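Local coordinates for fusolin (Unidentified entomopoxvirus, PDB 4YN2), which builds the crystalline viral spindles that enhance virulence in insects, and probably acts on chitin through a domain related to lytic polysaccharide monooxygenases, at residues R10-S15 with Q63-Y68; I120-N125 with F230-G235; D169-D174 with V197-R202. All blocks are in the same frame, centred on the assembly; numbering follows the deposited sequence.

Contact 1 (R10-S15 with Q63-Y68)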
loop_
_atom_site.group_PDB
_atom_site.type_symbol
_atom_site.label_atom_id
_atom_site.label_comp_id
_atom_site.label_asym_id
_atom_site.label_seq_id
_atom_site.Cartn_x
_atom_site.Cartn_y
_atom_site.Cartn_z
ATOM N N ARG A 10 4.569 1.502 1.275
ATOM C CA ARG A 10 4.085 2.798 0.810
ATOM C C ARG A 10 5.145 3.881 1.042
ATOM O O ARG A 10 5.486 4.600 0.109
ATOM C CB ARG A 10 2.799 3.159 1.555
ATOM C CG ARG A 10 2.155 4.449 1.089
ATOM C CD ARG A 10 0.928 4.754 1.898
ATOM N NE ARG A 10 -0.210 3.912 1.548
ATOM C CZ ARG A 10 -1.421 4.024 2.089
ATOM N NH1 ARG A 10 -1.661 4.941 3.022
ATOM N NH2 ARG A 10 -2.402 3.215 1.708
ATOM N N GLN A 11 5.672 3.979 2.278
ATOM C CA GLN A 11 6.655 5.013 2.609
ATOM C C GLN A 11 7.997 4.778 1.895
ATOM O O GLN A 11 8.712 5.747 1.647
ATOM C CB GLN A 11 6.862 5.175 4.130
ATOM C CG GLN A 11 7.846 4.223 4.825
ATOM C CD GLN A 11 7.386 2.800 4.941
ATOM O OE1 GLN A 11 6.204 2.474 4.784
ATOM N NE2 GLN A 11 8.324 1.921 5.231
ATOM N N ARG A 12 8.343 3.528 1.570
ATOM C CA ARG A 12 9.597 3.241 0.878
ATOM C C ARG A 12 9.483 3.696 -0.571
ATOM O O ARG A 12 10.424 4.283 -1.107
ATOM C CB ARG A 12 10.001 1.757 0.977
ATOM C CG ARG A 12 11.252 1.386 0.175
ATOM C CD ARG A 12 12.508 2.072 0.661
ATOM N NE ARG A 12 13.661 1.757 -0.193
ATOM C CZ ARG A 12 14.466 2.635 -0.799
ATOM N NH1 ARG A 12 14.273 3.946 -0.650
ATOM N NH2 ARG A 12 15.475 2.213 -1.553
ATOM N N ARG A 13 8.323 3.484 -1.186
ATOM C CA ARG A 13 8.079 3.968 -2.533
ATOM C C ARG A 13 8.211 5.506 -2.574
ATOM O O ARG A 13 8.804 6.052 -3.509
ATOM C CB ARG A 13 6.711 3.520 -3.020
ATOM C CG ARG A 13 6.412 4.079 -4.384
ATOM C CD ARG A 13 5.281 3.379 -5.073
ATOM N NE ARG A 13 5.073 3.996 -6.382
ATOM C CZ ARG A 13 4.464 5.153 -6.590
ATOM N NH1 ARG A 13 3.945 5.828 -5.575
ATOM N NH2 ARG A 13 4.345 5.634 -7.823
ATOM N N CYS A 14 7.695 6.189 -1.540
ATOM C CA CYS A 14 7.827 7.642 -1.415
ATOM C C CYS A 14 9.287 8.069 -1.221
ATOM O O CYS A 14 9.673 9.095 -1.754
ATOM C CB CYS A 14 6.977 8.159 -0.262
ATOM S SG CYS A 14 5.193 7.960 -0.495
ATOM N N SER A 15 10.075 7.336 -0.417
ATOM C CA SER A 15 11.454 7.741 -0.127
ATOM C C SER A 15 12.407 7.569 -1.310
ATOM O O SER A 15 13.508 8.096 -1.248
ATOM C CB SER A 15 12.003 6.986 1.072
ATOM O OG SER A 15 12.168 5.619 0.750
ATOM N N GLN A 63 12.781 10.234 5.095
ATOM C CA GLN A 63 14.124 9.792 5.466
ATOM C C GLN A 63 14.041 8.611 6.426
ATOM O O GLN A 63 14.855 7.702 6.339
ATOM C CB GLN A 63 14.931 10.938 6.113
ATOM C CG GLN A 63 16.347 10.515 6.578
ATOM C CD GLN A 63 17.083 11.570 7.349
ATOM O OE1 GLN A 63 16.649 12.711 7.462
ATOM N NE2 GLN A 63 18.200 11.182 7.953
ATOM N N GLN A 64 13.062 8.626 7.336
ATOM C CA GLN A 64 12.883 7.567 8.318
ATOM C C GLN A 64 12.007 6.426 7.788
ATOM O O GLN A 64 11.257 5.852 8.559
ATOM C CB GLN A 64 12.264 8.148 9.594
ATOM C CG GLN A 64 13.071 9.246 10.250
ATOM C CD GLN A 64 14.437 8.782 10.641
ATOM O OE1 GLN A 64 15.418 9.096 9.981
ATOM N NE2 GLN A 64 14.522 7.982 11.688
ATOM N N ASP A 65 12.187 6.018 6.525
ATOM C CA ASP A 65 11.416 4.933 5.891
ATOM C C ASP A 65 11.637 3.575 6.567
ATOM O O ASP A 65 10.711 2.753 6.590
ATOM C CB ASP A 65 11.728 4.836 4.388
ATOM C CG ASP A 65 13.194 4.683 3.979
ATOM O OD1 ASP A 65 14.061 4.563 4.878
ATOM O OD2 ASP A 65 13.469 4.680 2.757
ATOM N N ASN A 66 12.809 3.371 7.189
ATOM C CA ASN A 66 13.117 2.142 7.925
ATOM C C ASN A 66 12.753 2.239 9.432
ATOM O O ASN A 66 13.044 1.304 10.171
ATOM C CB ASN A 66 14.591 1.756 7.772
ATOM C CG ASN A 66 15.572 2.682 8.456
ATOM O OD1 ASN A 66 15.298 3.858 8.678
ATOM N ND2 ASN A 66 16.737 2.172 8.807
ATOM N N GLU A 67 12.139 3.352 9.892
ATOM C CA GLU A 67 11.777 3.522 11.291
ATOM C C GLU A 67 10.293 3.929 11.451
ATOM O O GLU A 67 9.962 4.803 12.249
ATOM C CB GLU A 67 12.713 4.525 11.981
ATOM C CG GLU A 67 12.691 4.405 13.502
ATOM C CD GLU A 67 13.672 5.305 14.214
ATOM O OE1 GLU A 67 14.613 4.775 14.849
ATOM O OE2 GLU A 67 13.527 6.541 14.100
ATOM N N TYR A 68 9.390 3.223 10.758
ATOM C CA TYR A 68 7.943 3.409 10.937
ATOM C C TYR A 68 7.628 2.484 12.061
ATOM O O TYR A 68 7.272 1.333 11.847
ATOM C CB TYR A 68 7.153 3.133 9.655
ATOM C CG TYR A 68 7.056 4.351 8.765
ATOM C CD1 TYR A 68 8.170 5.139 8.504
ATOM C CD2 TYR A 68 5.826 4.791 8.289
ATOM C CE1 TYR A 68 8.073 6.306 7.746
ATOM C CE2 TYR A 68 5.720 5.939 7.506
ATOM C CZ TYR A 68 6.851 6.686 7.221
ATOM O OH TYR A 68 6.738 7.824 6.453
#
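Apolar contact joins helix 10-15 to the loop after helix 51-63 through Q11 and Y68. Q11 CG lies nearly over the middle of one face of the Y68 ring, 3.5 Å from the ring centroid, in a CH-pi contact. Q11 CB follows toward the phenol end, 3.4 Å from Y68 CZ. CG of Q11 occupies the crowded position between backbone N and carbonyl carbon (chi1 84°), and a second bend at chi2 leaves the amide stacked within 25° of the ring plane. Glutamine suits this place because its methylenes pack on the aromatic face while the amide still reaches polar partners.

Among the hydrogen bonds, Q11 NE2 donates to D65 O at 2.9 Å, meeting a lone pair in the carbonyl plane, though the N-H is bent to 148°. NE2 also bonds N224, so two acceptors fix the rotation of the amide. The Y68 hydroxyl turns to the backbone oxygen of E61.

The charged group gathers round D65, second residue of a type I turn. Its OD2 lies 2.6 Å from S15 OG and forms a long salt bridge to R12 NH1 at 3.6 Å, with carboxylate and guanidinium nearly perpendicular. R12 NH1 also donates to S15 OG (3.0 Å), which lies in the guanidinium plane. S15 OG is 2.9 Å from R12 O as well, so its one proton has two acceptors within reach.

Beyond the turn, E67 hydrogen-bonds H1, a zinc ligand, and the loop thus belongs to the second shell of the metal site. The chemistry implies a carboxylate whose negative charge is probably stabilised by R12, and by the S15 hydroxyl if its proton turns that way, which would favour ionised D65 and fix the turn against the helix.

Contact 2 (I120-N125 with F230-G235)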
loop_
_atom_site.group_PDB
_atom_site.type_symbol
_atom_site.label_atom_id
_atom_site.label_comp_id
_atom_site.label_asym_id
_atom_site.label_seq_id
_atom_site.Cartn_x
_atom_site.Cartn_y
_atom_site.Cartn_z
ATOM N N ILE A 120 -0.545 -7.421 -8.663
ATOM C CA ILE A 120 -0.257 -8.847 -8.667
ATOM C C ILE A 120 -1.100 -9.554 -9.736
ATOM O O ILE A 120 -2.322 -9.586 -9.608
ATOM C CB ILE A 120 -0.540 -9.455 -7.264
ATOM C CG1 ILE A 120 0.266 -8.726 -6.167
ATOM C CG2 ILE A 120 -0.217 -10.951 -7.260
ATOM C CD1 ILE A 120 -0.322 -8.899 -4.780
ATOM N N PRO A 121 -0.490 -10.206 -10.740
ATOM C CA PRO A 121 -1.305 -10.934 -11.722
ATOM C C PRO A 121 -1.834 -12.257 -11.175
ATOM O O PRO A 121 -1.130 -12.971 -10.458
ATOM C CB PRO A 121 -0.326 -11.172 -12.872
ATOM C CG PRO A 121 0.990 -11.295 -12.198
ATOM C CD PRO A 121 0.948 -10.300 -11.065
ATOM N N LEU A 122 -3.086 -12.572 -11.506
ATOM C CA LEU A 122 -3.685 -13.856 -11.138
ATOM C C LEU A 122 -3.313 -14.892 -12.199
ATOM O O LEU A 122 -3.367 -14.590 -13.393
ATOM C CB LEU A 122 -5.221 -13.762 -11.019
ATOM C CG LEU A 122 -5.748 -13.547 -9.612
ATOM C CD1 LEU A 122 -5.224 -12.276 -9.027
ATOM C CD2 LEU A 122 -7.248 -13.552 -9.598
ATOM N N SER A 123 -2.981 -16.114 -11.770
ATOM C CA SER A 123 -2.703 -17.223 -12.680
ATOM C C SER A 123 -4.040 -17.758 -13.203
ATOM O O SER A 123 -4.192 -18.016 -14.396
ATOM C CB SER A 123 -1.919 -18.320 -11.965
ATOM O OG SER A 123 -1.387 -19.250 -12.896
ATOM N N ASP A 124 -5.010 -17.898 -12.291
ATOM C CA ASP A 124 -6.365 -18.365 -12.579
ATOM C C ASP A 124 -7.363 -17.452 -11.831
ATOM O O ASP A 124 -7.106 -17.076 -10.690
ATOM C CB ASP A 124 -6.478 -19.851 -12.165
ATOM C CG ASP A 124 -7.838 -20.293 -11.691
ATOM O OD1 ASP A 124 -8.800 -20.205 -12.481
ATOM O OD2 ASP A 124 -7.955 -20.666 -10.510
ATOM N N ASN A 125 -8.489 -17.095 -12.476
ATOM C CA ASN A 125 -9.500 -16.201 -11.872
ATOM C C ASN A 125 -10.286 -16.832 -10.708
ATOM O O ASN A 125 -10.903 -16.086 -9.954
ATOM C CB ASN A 125 -10.472 -15.686 -12.921
ATOM C CG ASN A 125 -9.856 -14.665 -13.839
ATOM O OD1 ASN A 125 -8.734 -14.189 -13.625
ATOM N ND2 ASN A 125 -10.615 -14.214 -14.820
ATOM N N PHE A 230 -4.962 -6.547 -7.755
ATOM C CA PHE A 230 -4.968 -7.817 -8.457
ATOM C C PHE A 230 -5.369 -7.632 -9.913
ATOM O O PHE A 230 -6.348 -6.945 -10.199
ATOM C CB PHE A 230 -5.935 -8.755 -7.752
ATOM C CG PHE A 230 -5.577 -8.961 -6.300
ATOM C CD1 PHE A 230 -4.718 -9.982 -5.920
ATOM C CD2 PHE A 230 -5.976 -8.048 -5.336
ATOM C CE1 PHE A 230 -4.359 -10.150 -4.583
ATOM C CE2 PHE A 230 -5.592 -8.204 -4.002
ATOM C CZ PHE A 230 -4.798 -9.258 -3.638
ATOM N N ASP A 231 -4.595 -8.225 -10.826
ATOM C CA ASP A 231 -4.852 -8.170 -12.261
ATOM C C ASP A 231 -5.556 -9.457 -12.674
ATOM O O ASP A 231 -4.934 -10.521 -12.695
ATOM C CB ASP A 231 -3.534 -7.996 -13.049
ATOM C CG ASP A 231 -3.657 -7.229 -14.352
ATOM O OD1 ASP A 231 -4.782 -7.134 -14.881
ATOM O OD2 ASP A 231 -2.614 -6.794 -14.886
ATOM N N TYR A 232 -6.858 -9.375 -12.911
ATOM C CA TYR A 232 -7.640 -10.529 -13.356
ATOM C C TYR A 232 -7.375 -10.813 -14.828
ATOM O O TYR A 232 -7.012 -9.916 -15.577
ATOM C CB TYR A 232 -9.140 -10.301 -13.131
ATOM C CG TYR A 232 -9.563 -10.683 -11.737
ATOM C CD1 TYR A 232 -9.262 -9.870 -10.652
ATOM C CD2 TYR A 232 -10.156 -11.910 -11.484
ATOM C CE1 TYR A 232 -9.594 -10.247 -9.354
ATOM C CE2 TYR A 232 -10.488 -12.301 -10.194
ATOM C CZ TYR A 232 -10.189 -11.472 -9.127
ATOM O OH TYR A 232 -10.567 -11.820 -7.852
ATOM N N ASN A 233 -7.566 -12.063 -15.235
ATOM C CA ASN A 233 -7.423 -12.462 -16.634
ATOM C C ASN A 233 -8.703 -12.108 -17.389
ATOM O O ASN A 233 -9.791 -12.328 -16.859
ATOM C CB ASN A 233 -7.163 -13.960 -16.728
ATOM C CG ASN A 233 -5.915 -14.380 -15.999
ATOM O OD1 ASN A 233 -4.799 -14.079 -16.426
ATOM N ND2 ASN A 233 -6.072 -15.010 -14.844
ATOM N N ASN A 234 -8.587 -11.601 -18.618
ATOM C CA ASN A 234 -9.748 -11.284 -19.442
ATOM C C ASN A 234 -10.280 -12.547 -20.128
ATOM O O ASN A 234 -9.599 -13.568 -20.167
ATOM C CB ASN A 234 -9.413 -10.212 -20.486
ATOM C CG ASN A 234 -9.207 -8.828 -19.921
ATOM O OD1 ASN A 234 -9.568 -8.518 -18.777
ATOM N ND2 ASN A 234 -8.650 -7.946 -20.732
ATOM N N GLY A 235 -11.497 -12.462 -20.643
ATOM C CA GLY A 235 -12.149 -13.552 -21.362
ATOM C C GLY A 235 -13.142 -14.310 -20.514
ATOM O O GLY A 235 -13.384 -13.955 -19.359
HETATM O O HOH W 1 -3.965 -11.870 -14.815
HETATM O O HOH W 2 -10.837 -15.242 -7.452
#
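N125 carries the polar half of this contact, where both segments have left their strands. From its CB, 4.1 Å from Y232 CD2, the side chain crosses the tyrosine obliquely, CG 3.6 Å from Y232 CD2, and there divides. OD1 accepts the backbone N of N233 at 2.9 Å on an in-plane lone pair, and also N233 ND2 from above its carbonyl plane. ND2 returns a nearly straight bond to N233 O, 2.9 Å away and within the amide plane. Asparagine fits because its amide offers the donor and acceptor that a neighbouring strand's backbone would give, extending the pairing past the last bridge. N233 ND2 also reaches L122 O, 3.1 Å away.

L122 supplies the apolar half: CD2 lies over one face of the Y232 ring, 3.7 Å from its centroid, while CD1 meets the edge of F230. A branched leucine can serve both aromatics.

Earlier in the segments the backbones pair in parallel, with D231 N bonded to I120 O and L122 N to D231 O. Strand 118-121 thus runs alongside the end of strand 220-231; I120 packs on V130 and L132 of strand 129-138, and L122, F230 and Y232 pack on I201.

Contact 3 (D169-D174 with V197-R202). With NAG (2-acetamido-2-deoxy-beta-D-glucopyranose), chain B.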
loop_
_atom_site.group_PDB
_atom_site.type_symbol
_atom_site.label_atom_id
_atom_site.label_comp_id
_atom_site.label_asym_id
_atom_site.label_seq_id
_atom_site.Cartn_x
_atom_site.Cartn_y
_atom_site.Cartn_z
ATOM N N ASP A 169 -8.040 -7.473 8.776
ATOM C CA ASP A 169 -8.181 -8.895 9.100
ATOM C C ASP A 169 -6.805 -9.528 9.202
ATOM O O ASP A 169 -6.039 -9.386 8.251
ATOM C CB ASP A 169 -8.944 -9.620 7.985
ATOM C CG ASP A 169 -10.409 -9.293 7.865
ATOM O OD1 ASP A 169 -11.043 -9.035 8.905
ATOM O OD2 ASP A 169 -10.937 -9.368 6.745
ATOM N N LEU A 170 -6.500 -10.265 10.288
ATOM C CA LEU A 170 -5.207 -10.941 10.414
ATOM C C LEU A 170 -5.179 -12.147 9.485
ATOM O O LEU A 170 -6.098 -12.958 9.540
ATOM C CB LEU A 170 -4.962 -11.375 11.866
ATOM C CG LEU A 170 -3.645 -12.126 12.163
ATOM C CD1 LEU A 170 -2.456 -11.202 12.129
ATOM C CD2 LEU A 170 -3.714 -12.764 13.516
ATOM N N ILE A 171 -4.167 -12.251 8.605
ATOM C CA ILE A 171 -4.038 -13.403 7.691
ATOM C C ILE A 171 -2.744 -14.189 7.934
ATOM O O ILE A 171 -2.598 -15.269 7.371
ATOM C CB ILE A 171 -4.151 -12.970 6.202
ATOM C CG1 ILE A 171 -3.046 -11.962 5.789
ATOM C CG2 ILE A 171 -5.554 -12.397 5.946
ATOM C CD1 ILE A 171 -2.902 -11.750 4.297
ATOM N N TYR A 172 -1.801 -13.670 8.737
ATOM C CA TYR A 172 -0.537 -14.361 8.944
ATOM C C TYR A 172 0.104 -13.967 10.254
ATOM O O TYR A 172 0.070 -12.802 10.633
ATOM C CB TYR A 172 0.411 -14.030 7.803
ATOM C CG TYR A 172 1.682 -14.842 7.762
ATOM C CD1 TYR A 172 1.709 -16.099 7.169
ATOM C CD2 TYR A 172 2.881 -14.316 8.228
ATOM C CE1 TYR A 172 2.892 -16.824 7.063
ATOM C CE2 TYR A 172 4.062 -15.052 8.176
ATOM C CZ TYR A 172 4.075 -16.291 7.555
ATOM O OH TYR A 172 5.265 -16.979 7.459
ATOM N N ASN A 173 0.649 -14.945 10.949
ATOM C CA ASN A 173 1.345 -14.743 12.195
ATOM C C ASN A 173 2.410 -15.826 12.344
ATOM O O ASN A 173 2.076 -16.998 12.531
ATOM C CB ASN A 173 0.378 -14.744 13.356
ATOM C CG ASN A 173 1.016 -14.310 14.631
ATOM O OD1 ASN A 173 2.170 -13.875 14.661
ATOM N ND2 ASN A 173 0.290 -14.430 15.716
ATOM N N ASP A 174 3.692 -15.446 12.235
ATOM C CA ASP A 174 4.763 -16.444 12.266
ATOM C C ASP A 174 6.125 -15.836 12.524
ATOM O O ASP A 174 6.302 -14.637 12.351
ATOM C CB ASP A 174 4.808 -17.151 10.882
ATOM C CG ASP A 174 5.477 -18.521 10.846
ATOM O OD1 ASP A 174 5.563 -19.160 11.899
ATOM O OD2 ASP A 174 5.839 -18.976 9.738
ATOM N N VAL A 197 3.078 -15.938 2.177
ATOM C CA VAL A 197 1.813 -15.578 2.791
ATOM C C VAL A 197 0.690 -15.801 1.790
ATOM O O VAL A 197 0.783 -15.316 0.652
ATOM C CB VAL A 197 1.845 -14.103 3.269
ATOM C CG1 VAL A 197 0.545 -13.731 3.984
ATOM C CG2 VAL A 197 3.039 -13.866 4.191
ATOM N N PRO A 198 -0.402 -16.475 2.204
ATOM C CA PRO A 198 -1.557 -16.603 1.311
ATOM C C PRO A 198 -2.361 -15.311 1.367
ATOM O O PRO A 198 -3.006 -15.021 2.368
ATOM C CB PRO A 198 -2.313 -17.814 1.869
ATOM C CG PRO A 198 -1.914 -17.918 3.278
ATOM C CD PRO A 198 -0.675 -17.097 3.517
ATOM N N ILE A 199 -2.281 -14.516 0.311
ATOM C CA ILE A 199 -2.955 -13.230 0.229
ATOM C C ILE A 199 -4.374 -13.437 -0.315
ATOM O O ILE A 199 -4.500 -13.858 -1.460
ATOM C CB ILE A 199 -2.152 -12.251 -0.666
ATOM C CG1 ILE A 199 -0.664 -12.121 -0.236
ATOM C CG2 ILE A 199 -2.818 -10.886 -0.707
ATOM C CD1 ILE A 199 -0.413 -11.610 1.114
ATOM N N PRO A 200 -5.446 -13.081 0.432
ATOM C CA PRO A 200 -6.800 -13.186 -0.139
ATOM C C PRO A 200 -6.954 -12.257 -1.334
ATOM O O PRO A 200 -6.487 -11.114 -1.283
ATOM C CB PRO A 200 -7.712 -12.753 1.019
ATOM C CG PRO A 200 -6.877 -12.872 2.247
ATOM C CD PRO A 200 -5.494 -12.536 1.803
ATOM N N ILE A 201 -7.572 -12.749 -2.419
ATOM C CA ILE A 201 -7.747 -11.942 -3.619
ATOM C C ILE A 201 -8.858 -10.928 -3.388
ATOM O O ILE A 201 -9.757 -11.137 -2.580
ATOM C CB ILE A 201 -8.025 -12.807 -4.886
ATOM C CG1 ILE A 201 -7.007 -13.943 -5.052
ATOM C CG2 ILE A 201 -8.034 -11.960 -6.151
ATOM C CD1 ILE A 201 -5.609 -13.609 -4.865
ATOM N N ARG A 202 -8.734 -9.803 -4.072
ATOM C CA ARG A 202 -9.674 -8.694 -4.081
ATOM C C ARG A 202 -9.890 -8.268 -5.512
ATOM O O ARG A 202 -9.005 -8.451 -6.342
ATOM C CB ARG A 202 -9.110 -7.514 -3.272
ATOM C CG ARG A 202 -8.743 -7.827 -1.820
ATOM C CD ARG A 202 -9.984 -7.934 -0.996
ATOM N NE ARG A 202 -9.725 -7.999 0.445
ATOM C CZ ARG A 202 -9.871 -9.067 1.222
ATOM N NH1 ARG A 202 -10.195 -10.242 0.700
ATOM N NH2 ARG A 202 -9.674 -8.970 2.530
HETATM C C1 NAG B . 0.786 -14.073 17.009
HETATM C C2 NAG B . -0.322 -13.550 17.918
HETATM C C3 NAG B . 0.289 -13.216 19.278
HETATM C C4 NAG B . 1.051 -14.416 19.833
HETATM C C5 NAG B . 2.052 -14.950 18.813
HETATM C C6 NAG B . 2.752 -16.218 19.255
HETATM C C7 NAG B . -2.281 -12.229 17.203
HETATM C C8 NAG B . -2.730 -10.985 16.503
HETATM N N2 NAG B . -0.953 -12.374 17.344
HETATM O O3 NAG B . -0.781 -12.884 20.151
HETATM O O4 NAG B . 1.775 -14.043 20.998
HETATM O O5 NAG B . 1.364 -15.241 17.590
HETATM O O6 NAG B . 1.847 -17.218 19.685
HETATM O O7 NAG B . -3.079 -13.051 17.639
HETATM O O HOH W 3 -10.105 -10.703 4.594
#
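One face of the Y172 ring receives V197 CG2, almost on the ring normal and 3.9 Å from the centroid, a CH-pi contact; the ring also meets that of F195, and P198 CD approaches obliquely. With CG anti to the backbone N (chi1 -171°), Y172 leans across V197, whose other methyl, CG1, touches Y172 CB at 3.8 Å. The second flat group, the R202 guanidinium, has a water in its plane at the edge. That water accepts from R202 NH2 and donates to D169 OD2, both at 2.7 Å, bridging opposite charges too far apart for a salt bridge. Directly, D169 pairs with K153 and R202 NH2 bonds the T152 backbone oxygen.

Between these groups lies I171, reaching tip to tip toward P200. CD1 comes 3.7 Å from P200 CD, 3.8 Å from P198 O and 4.0 Å from both V197 CG1 and I199 CD1, so the long isoleucine arm meets four residues. No hydrogen bond joins the segments; P198 and P200 have no N-H to give, and suit a strand that meets its neighbour by side chains. N173 ND2 is linked to C1 of an N-glycan NAG, and L170 CD2 lies 3.6 Å from its acetyl methyl, C8.

I171 and Y172 both face V149 in a classic beta bulge of strand 168-174, which pairs with strand 145-152 in one sheet. Strand 191-200 belongs to the other, between 129-138 and 178-180. Segments 169-174 and 197-200 run antiparallel, their axes 7.1 Å apart at closest approach, joining the sheets of the beta-sandwich core expected of this family.

In the fold
Contacts 2 and 3 belong to the beta sandwich and touch: the hydroxyl end of Y232 packs on I201 and F230 on P200 and R202, with contact 3 nested in the loop that contact 2 closes. Contact 1 stands apart, its nearest atoms about 13 Å from either, joining helix and loop near the zinc site. All three are partly buried, with exposed touching residues in contacts 2 and 3 but none in contact 1. Chemistry follows place: a charged cluster and a glutamine-tyrosine CH-pi contact fix a loop in contact 1, backbone and amide bonds prolong a strand pair in contact 2, and apolar packing, with one water bridge and no direct hydrogen bond, joins two sheets in contact 3.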